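Local coordinates for LPXTG family cell surface protein Fms2 (Enterococcus faecium DO, PDB 5FCE) that probably mediates bacterial adhesion as a cell-wall-anchored surface protein, of which this chain is the ligand-binding region, at residues 29-34 with 65-70. Sequence-based numbering, arbitrary orientation.
Sequences NKSVNA and WTAGIE
A two-stranded antiparallel sheet, 32-34 against 63-65, forms here at one end of the ligand-binding region of SgrA, a flattened barrel assigned by sequence to an immunoglobulin-like family; V32 and W65 are a hydrogen-bonded pair. The two bonds differ: W65 N reaches V32 O at 2.9 Å within the carbonyl plane, whereas V32 N meets W65 O from above its plane, 34° out and more bent. W65 O also receives a CA-H...O contact from S31.

The packed side is that of the W65 indole, buried among F6 and Y71, which meet it edge-to-face, and V94 and Y96, which join the two-stranded sheet to strand 91-96 of the four-stranded sheet. With CG beside its own backbone N and anti to the carbonyl carbon (chi1 -75°), the indole runs past V32 to A34. These two merely border its six-membered ring, V32 CB lying 4.3 Å from W65 CE3; W65 CB comes closer to V32 O, at 3.4 Å.

The face of S31 and N33 is open to solvent, and a water there donates to both N33 OD1 and W65 O. Past the strand, a type II turn, closed by I69 N to T66 O, carries G68 at positive phi, and A67 CB rests on K30 CA at 3.5 Å. One ordered link stands out on this exposed side: S31 OG accepts the N-H of A67, second residue of the turn, at 2.9 Å and a nearly straight 175°.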
# COMPACT_ATOMS: atom_id res chain seq x y z
N ASN A 29 -7.22 12.17 -0.38
CA ASN A 29 -8.39 13.01 -0.64
C ASN A 29 -8.27 14.38 0.03
O ASN A 29 -9.02 15.30 -0.29
CB ASN A 29 -9.68 12.31 -0.19
CG ASN A 29 -9.79 12.19 1.33
OD1 ASN A 29 -8.79 12.04 2.02
ND2 ASN A 29 -11.02 12.23 1.84
N LYS A 30 -7.31 14.49 0.94
CA LYS A 30 -7.11 15.73 1.68
C LYS A 30 -5.64 15.86 2.01
O LYS A 30 -4.89 14.89 1.90
CB LYS A 30 -7.95 15.73 2.95
CG LYS A 30 -7.59 14.62 3.91
CD LYS A 30 -8.50 14.64 5.13
CE LYS A 30 -8.36 15.96 5.89
NZ LYS A 30 -8.74 15.80 7.33
N SER A 31 -5.22 17.06 2.39
CA SER A 31 -3.83 17.30 2.77
C SER A 31 -3.65 17.01 4.25
O SER A 31 -4.39 17.54 5.09
CB SER A 31 -3.41 18.74 2.45
OG SER A 31 -3.41 18.98 1.06
N VAL A 32 -2.68 16.16 4.58
CA VAL A 32 -2.40 15.75 5.95
C VAL A 32 -0.90 15.61 6.12
O VAL A 32 -0.24 14.99 5.30
CB VAL A 32 -3.04 14.38 6.29
CG1 VAL A 32 -2.68 13.95 7.72
CG2 VAL A 32 -4.55 14.43 6.14
N ASN A 33 -0.35 16.18 7.20
CA ASN A 33 1.02 15.88 7.58
C ASN A 33 1.00 14.89 8.75
O ASN A 33 0.32 15.14 9.76
CB ASN A 33 1.78 17.15 8.00
CG ASN A 33 2.00 18.11 6.84
OD1 ASN A 33 2.19 17.69 5.70
ND2 ASN A 33 1.97 19.40 7.13
N ALA A 34 1.72 13.78 8.63
CA ALA A 34 1.76 12.78 9.69
C ALA A 34 3.18 12.50 10.18
O ALA A 34 4.10 12.25 9.40
CB ALA A 34 1.08 11.50 9.25
N TRP A 65 1.33 14.62 2.89
CA TRP A 65 0.36 14.28 1.86
C TRP A 65 -0.37 15.54 1.41
O TRP A 65 -0.83 16.33 2.23
CB TRP A 65 -0.65 13.25 2.38
CG TRP A 65 -0.09 11.85 2.48
CD1 TRP A 65 0.62 11.18 1.51
CD2 TRP A 65 -0.20 10.95 3.59
NE1 TRP A 65 0.95 9.92 1.96
CE2 TRP A 65 0.46 9.76 3.23
CE3 TRP A 65 -0.80 11.04 4.85
CZ2 TRP A 65 0.56 8.66 4.10
CZ3 TRP A 65 -0.71 9.94 5.71
CH2 TRP A 65 -0.04 8.78 5.33
N THR A 66 -0.43 15.73 0.09
CA THR A 66 -1.14 16.85 -0.49
C THR A 66 -2.33 16.34 -1.29
O THR A 66 -2.17 15.48 -2.17
CB THR A 66 -0.23 17.66 -1.41
OG1 THR A 66 0.90 18.11 -0.65
CG2 THR A 66 -0.96 18.84 -1.97
N ALA A 67 -3.51 16.87 -0.98
CA ALA A 67 -4.77 16.44 -1.58
C ALA A 67 -4.66 16.37 -3.09
O ALA A 67 -4.29 17.35 -3.74
CB ALA A 67 -5.88 17.40 -1.20
N GLY A 68 -4.97 15.19 -3.64
CA GLY A 68 -5.02 15.01 -5.08
C GLY A 68 -3.68 14.82 -5.76
O GLY A 68 -3.62 14.65 -6.98
N ILE A 69 -2.59 14.84 -5.00
CA ILE A 69 -1.26 14.64 -5.56
C ILE A 69 -0.71 13.26 -5.19
O ILE A 69 -0.77 12.86 -4.03
CB ILE A 69 -0.28 15.74 -5.11
CG1 ILE A 69 -0.70 17.09 -5.69
CG2 ILE A 69 1.15 15.42 -5.53
CD1 ILE A 69 0.27 18.22 -5.35
N GLU A 70 -0.18 12.55 -6.18
CA GLU A 70 0.29 11.18 -5.96
C GLU A 70 1.49 11.11 -5.03
O GLU A 70 2.43 11.91 -5.13
CB GLU A 70 0.61 10.48 -7.29
CG GLU A 70 -0.57 9.71 -7.87
CD GLU A 70 -0.21 8.97 -9.14
OE1 GLU A 70 0.96 9.06 -9.57
OE2 GLU A 70 -1.11 8.30 -9.70
O HOH W 1 0.34 18.13 3.87